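Local coordinates for cysteine synthase (Helicobacter pylori, PDB 6AHI), which catalyses the pyridoxal phosphate-dependent formation of L-cysteine from O-acetyl-L-serine and hydrogen sulfide, and also has O-acetylserine-dependent cystathionine beta-synthase activity, at residues 74-79 and 297-302; 102-107 and 292-297. All blocks are in the same frame, centred on the assembly; numbering follows the deposited sequence.

Overall arrangement
From the N terminus, the chain passes strand 68-72 of the four-stranded parallel sheet and enters 74-79, the first half of contact 1. After strand 91-97 comes helix 102-110, whose residues 102-107 begin contact 2. The chain completes the four-stranded sheet and then lays down strands 174-178, 200-206 and 240-244 of the six-stranded mixed sheet, begun earlier by 16-19 and 31-36. Strand 287-292 runs out into 292-297, which closes contact 2 across 184 residues, and 297-302 closes contact 1 across 217. The loop of contact 2 therefore lies wholly within that of contact 1. Sharing Asp297, the two join both sheet domains next to the second subunit.

Contact 1 (74-79 and 297-302); sequences AGNTGI and DRYLSK
The amide nitrogen ND2 of Asn76 is gripped by two groups, O3 of the pyridoxal phosphate-modified lysine at position 46 and OD2 of Asp294, and it stands 4.2 Å from OH of Tyr299, too far to bond. That hydroxyl is probably hydrogen-bonded to the same Asp294 oxygen, though the modelled spacing is unusually short, and the carboxylate would link amide and phenol indirectly. The bond to O3 agrees with the cofactor-binding role inferred for Asn76 from related enzymes. Its other amide atom, OD1, approaches the guanidinium of Arg298 at the edge and near the plane, but the 3.9 Å to NH1 is not a bond, the two flat groups are turned 37° apart, and OD1 is buried with no partner in the model. The side chains of Ile79 and Arg298 come at each other from opposite directions, Ile79 CD1 lying 3.7 Å from Arg298 NH1, set neither over the guanidinium face nor at its edge. The stronger ties of the arginine point beyond this contact: NE makes a salt bridge to Asp297 of the second subunit, and NH2 bonds to Gly42 O. Gly75 caps the start of helix 76-85, which follows strand 68-72 of the four-stranded sheet. Facing that helix is the 3-10 segment beyond strand 287-292 of the mixed sheet, while helix 102-110 packs against Asn76, Ile79 and Arg298.

Contact 2 (102-107 and 292-297); sequences TEKQQI and FPDVAD
Lys104 brings the last two atoms of its side chain against the carboxylate of Asp294, with CE and NZ each 4.1 Å from OD2. The two side chains meet at about a right angle. Beyond CG the lysine is fully extended, which carries its ammonium group from helix 102-110 across to the loop, while the CG of Asp294 sits between its backbone N and carbonyl carbon (chi1 86°) and is turned to meet it. The opposite charges are too far apart for a salt bridge. Instead the two are probably joined through the phenol of Tyr299, whose hydroxyl lies beside Asp294 OD2 and is also hydrogen-bonded to Lys104 NZ. Asp294 lies behind Asn76, in the second shell of the cofactor site. Backbone bonds tie its loop to Gly43 and Val45, just before the cofactor-bearing lysine, and to Gly265, just before helix 266-281.

One helix position earlier, Glu103 bends at chi2 (109°) toward the 3-10 segment that begins at Asp297. Glu103 OE2 lies 4.1 Å from Asp297 O. It also comes close to Arg298 O, an approach of two acceptors that is not counted as a hydrogen bond, whereas OE1 takes part in a hydrogen bond with Ser301 OG. Asp297 itself sends its carboxylate away from the helix to Arg298 of the second subunit, so this corner of the fold also belongs to the dimer interface.

The chemistry suggests a junction held by relayed bonds more than by direct ones. The opposite charges of Lys104 and Asp294 would probably each favour the ionised form of the other, while two carbonyl oxygens facing buried Glu103 may raise its affinity for a proton.

Contact 1 (74-79 and 297-302)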
loop_
_atom_site.group_PDB
_atom_site.type_symbol
_atom_site.label_atom_id
_atom_site.label_comp_id
_atom_site.label_asym_id
_atom_site.label_seq_id
_atom_site.Cartn_x
_atom_site.Cartn_y
_atom_site.Cartn_z
ATOM N N ALA A 74 6.170 17.746 5.319
ATOM C CA ALA A 74 5.671 17.013 6.478
ATOM C C ALA A 74 5.429 15.546 6.089
ATOM O O ALA A 74 4.899 14.789 6.902
ATOM C CB ALA A 74 4.427 17.689 7.035
ATOM N N GLY A 75 5.824 15.139 4.872
ATOM C CA GLY A 75 6.094 13.714 4.646
ATOM C C GLY A 75 5.898 13.242 3.212
ATOM O O GLY A 75 6.866 12.720 2.589
ATOM N N ASN A 76 4.664 13.357 2.701
ATOM C CA ASN A 76 4.261 12.608 1.485
ATOM C C ASN A 76 4.995 13.149 0.257
ATOM O O ASN A 76 5.357 12.388 -0.632
ATOM C CB ASN A 76 2.742 12.569 1.261
ATOM C CG ASN A 76 2.035 11.613 2.199
ATOM O OD1 ASN A 76 2.600 10.585 2.573
ATOM N ND2 ASN A 76 0.828 11.959 2.622
ATOM N N THR A 77 5.198 14.464 0.192
ATOM C CA THR A 77 5.881 15.026 -0.958
ATOM C C THR A 77 7.332 14.499 -0.996
ATOM O O THR A 77 7.858 14.240 -2.060
ATOM C CB THR A 77 5.787 16.562 -0.973
ATOM O OG1 THR A 77 4.425 16.921 -1.235
ATOM C CG2 THR A 77 6.666 17.172 -2.042
ATOM N N GLY A 78 7.969 14.367 0.174
ATOM C CA GLY A 78 9.287 13.774 0.280
ATOM C C GLY A 78 9.345 12.345 -0.224
ATOM O O GLY A 78 10.250 11.983 -0.967
ATOM N N ILE A 79 8.364 11.529 0.161
ATOM C CA ILE A 79 8.320 10.147 -0.293
ATOM C C ILE A 79 8.243 10.127 -1.820
ATOM O O ILE A 79 8.980 9.380 -2.484
ATOM C CB ILE A 79 7.164 9.400 0.384
ATOM C CG1 ILE A 79 7.405 9.276 1.887
ATOM C CG2 ILE A 79 6.938 8.043 -0.264
ATOM C CD1 ILE A 79 6.206 8.776 2.650
ATOM N N ASP A 297 -1.620 3.299 6.950
ATOM C CA ASP A 297 -0.530 2.542 7.572
ATOM C C ASP A 297 0.491 3.450 8.243
ATOM O O ASP A 297 1.075 3.064 9.242
ATOM C CB ASP A 297 0.242 1.702 6.556
ATOM C CG ASP A 297 -0.620 0.695 5.842
ATOM O OD1 ASP A 297 -1.681 1.102 5.257
ATOM O OD2 ASP A 297 -0.239 -0.469 5.866
ATOM N N ARG A 298 0.708 4.645 7.691
ATOM C CA ARG A 298 1.751 5.523 8.234
ATOM C C ARG A 298 1.245 6.246 9.496
ATOM O O ARG A 298 1.990 7.007 10.072
ATOM C CB ARG A 298 2.209 6.544 7.181
ATOM C CG ARG A 298 3.158 6.023 6.103
ATOM C CD ARG A 298 2.520 5.241 5.000
ATOM N NE ARG A 298 3.445 4.846 3.937
ATOM C CZ ARG A 298 3.609 5.489 2.781
ATOM N NH1 ARG A 298 3.117 6.708 2.614
ATOM N NH2 ARG A 298 4.278 4.905 1.803
ATOM N N TYR A 299 0.025 5.961 9.965
ATOM C CA TYR A 299 -0.527 6.613 11.113
ATOM C C TYR A 299 -0.936 5.621 12.205
ATOM O O TYR A 299 -1.512 6.029 13.208
ATOM C CB TYR A 299 -1.725 7.482 10.732
ATOM C CG TYR A 299 -1.465 8.445 9.605
ATOM C CD1 TYR A 299 -0.819 9.658 9.807
ATOM C CD2 TYR A 299 -1.860 8.123 8.316
ATOM C CE1 TYR A 299 -0.589 10.530 8.751
ATOM C CE2 TYR A 299 -1.664 8.990 7.254
ATOM C CZ TYR A 299 -1.014 10.193 7.470
ATOM O OH TYR A 299 -0.841 11.034 6.404
ATOM N N LEU A 300 -0.546 4.352 12.084
ATOM C CA LEU A 300 -0.953 3.358 13.090
ATOM C C LEU A 300 -0.305 3.667 14.449
ATOM O O LEU A 300 -0.934 3.426 15.457
ATOM C CB LEU A 300 -0.627 1.944 12.593
ATOM C CG LEU A 300 -1.431 1.510 11.363
ATOM C CD1 LEU A 300 -0.922 0.216 10.760
ATOM C CD2 LEU A 300 -2.903 1.377 11.720
ATOM N N SER A 301 0.912 4.228 14.467
ATOM C CA SER A 301 1.591 4.600 15.743
ATOM C C SER A 301 0.860 5.757 16.444
ATOM O O SER A 301 1.082 6.008 17.617
ATOM C CB SER A 301 3.049 4.939 15.527
ATOM O OG SER A 301 3.187 6.048 14.654
ATOM N N LYS A 302 0.021 6.481 15.713
ATOM C CA LYS A 302 -0.715 7.599 16.257
ATOM C C LYS A 302 -2.158 7.207 16.589
ATOM O O LYS A 302 -2.950 8.074 16.904
ATOM C CB LYS A 302 -0.696 8.748 15.254
ATOM C CG LYS A 302 0.698 9.165 14.809
ATOM C CD LYS A 302 0.655 10.316 13.822
ATOM C CE LYS A 302 1.902 11.181 13.822
ATOM N NZ LYS A 302 2.005 12.019 15.041
#

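Contact 2 (102-107 and 292-297)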
loop_
_atom_site.group_PDB
_atom_site.type_symbol
_atom_site.label_atom_id
_atom_site.label_comp_id
_atom_site.label_asym_id
_atom_site.label_seq_id
_atom_site.Cartn_x
_atom_site.Cartn_y
_atom_site.Cartn_z
ATOM N N THR A 102 7.241 10.336 11.826
ATOM C CA THR A 102 8.408 9.423 11.894
ATOM C C THR A 102 8.344 8.383 10.778
ATOM O O THR A 102 9.304 8.333 10.040
ATOM C CB THR A 102 8.594 8.822 13.294
ATOM O OG1 THR A 102 9.888 8.229 13.331
ATOM C CG2 THR A 102 7.579 7.762 13.646
ATOM N N GLU A 103 7.256 7.620 10.681
ATOM C CA GLU A 103 7.128 6.595 9.668
ATOM C C GLU A 103 7.476 7.171 8.286
ATOM O O GLU A 103 8.228 6.566 7.523
ATOM C CB GLU A 103 5.712 6.017 9.678
ATOM C CG GLU A 103 5.414 5.097 10.854
ATOM C CD GLU A 103 4.462 5.631 11.923
ATOM O OE1 GLU A 103 4.916 6.420 12.771
ATOM O OE2 GLU A 103 3.253 5.236 11.917
ATOM N N LYS A 104 6.932 8.343 7.957
ATOM C CA LYS A 104 7.172 8.910 6.638
ATOM C C LYS A 104 8.654 9.285 6.497
ATOM O O LYS A 104 9.214 9.186 5.408
ATOM C CB LYS A 104 6.264 10.105 6.356
ATOM C CG LYS A 104 4.790 9.778 6.175
ATOM C CD LYS A 104 3.955 11.024 5.953
ATOM C CE LYS A 104 2.475 10.806 6.237
ATOM N NZ LYS A 104 1.770 12.104 6.361
ATOM N N GLN A 105 9.282 9.741 7.580
ATOM C CA GLN A 105 10.721 10.053 7.527
ATOM C C GLN A 105 11.563 8.785 7.301
ATOM O O GLN A 105 12.581 8.844 6.615
ATOM C CB GLN A 105 11.188 10.771 8.798
ATOM C CG GLN A 105 10.564 12.141 8.966
ATOM C CD GLN A 105 11.093 12.842 10.193
ATOM O OE1 GLN A 105 12.295 12.876 10.465
ATOM N NE2 GLN A 105 10.162 13.411 10.942
ATOM N N GLN A 106 11.177 7.676 7.938
ATOM C CA GLN A 106 11.854 6.389 7.771
ATOM C C GLN A 106 11.797 5.984 6.277
ATOM O O GLN A 106 12.772 5.507 5.719
ATOM C CB GLN A 106 11.151 5.294 8.585
ATOM C CG GLN A 106 11.889 4.739 9.795
ATOM C CD GLN A 106 11.453 3.312 10.044
ATOM O OE1 GLN A 106 11.847 2.380 9.339
ATOM N NE2 GLN A 106 10.608 3.127 11.044
ATOM N N ILE A 107 10.641 6.201 5.647
ATOM C CA ILE A 107 10.413 5.786 4.279
ATOM C C ILE A 107 11.248 6.675 3.351
ATOM O O ILE A 107 11.912 6.176 2.468
ATOM C CB ILE A 107 8.912 5.800 3.937
ATOM C CG1 ILE A 107 8.166 4.726 4.717
ATOM C CG2 ILE A 107 8.717 5.641 2.453
ATOM C CD1 ILE A 107 6.699 4.848 4.649
ATOM N N PHE A 292 -9.138 10.415 -2.073
ATOM C CA PHE A 292 -8.554 9.853 -0.870
ATOM C C PHE A 292 -7.039 9.924 -0.985
ATOM O O PHE A 292 -6.445 9.118 -1.693
ATOM C CB PHE A 292 -9.013 8.405 -0.663
ATOM C CG PHE A 292 -10.464 8.240 -0.303
ATOM C CD1 PHE A 292 -11.275 9.333 -0.080
ATOM C CD2 PHE A 292 -11.020 6.976 -0.178
ATOM C CE1 PHE A 292 -12.601 9.179 0.274
ATOM C CE2 PHE A 292 -12.357 6.817 0.153
ATOM C CZ PHE A 292 -13.146 7.915 0.399
ATOM N N PRO A 293 -6.369 10.886 -0.320
ATOM C CA PRO A 293 -4.955 11.147 -0.599
ATOM C C PRO A 293 -3.902 10.094 -0.209
ATOM O O PRO A 293 -2.963 9.927 -0.957
ATOM C CB PRO A 293 -4.687 12.483 0.118
ATOM C CG PRO A 293 -6.038 13.121 0.242
ATOM C CD PRO A 293 -6.960 11.947 0.502
ATOM N N ASP A 294 -4.037 9.397 0.923
ATOM C CA ASP A 294 -2.932 8.550 1.381
ATOM C C ASP A 294 -3.433 7.380 2.231
ATOM O O ASP A 294 -4.580 7.333 2.618
ATOM C CB ASP A 294 -1.862 9.406 2.068
ATOM C CG ASP A 294 -2.034 9.712 3.546
ATOM O OD1 ASP A 294 -3.187 9.692 4.039
ATOM O OD2 ASP A 294 -0.986 10.061 4.189
ATOM N N VAL A 295 -2.499 6.458 2.507
ATOM C CA VAL A 295 -2.721 5.211 3.206
ATOM C C VAL A 295 -2.718 5.425 4.717
ATOM O O VAL A 295 -1.956 6.250 5.237
ATOM C CB VAL A 295 -1.660 4.149 2.843
ATOM C CG1 VAL A 295 -1.700 3.777 1.390
ATOM C CG2 VAL A 295 -0.250 4.554 3.248
ATOM N N ALA A 296 -3.519 4.610 5.409
ATOM C CA ALA A 296 -3.661 4.675 6.871
ATOM C C ALA A 296 -2.389 4.188 7.595
ATOM O O ALA A 296 -2.148 4.602 8.718
ATOM C CB ALA A 296 -4.848 3.867 7.327
ATOM N N ASP A 297 -1.620 3.299 6.950
ATOM C CA ASP A 297 -0.530 2.542 7.572
ATOM C C ASP A 297 0.491 3.450 8.243
ATOM O O ASP A 297 1.075 3.064 9.242
ATOM C CB ASP A 297 0.242 1.702 6.556
ATOM C CG ASP A 297 -0.620 0.695 5.842
ATOM O OD1 ASP A 297 -1.681 1.102 5.257
ATOM O OD2 ASP A 297 -0.239 -0.469 5.866
#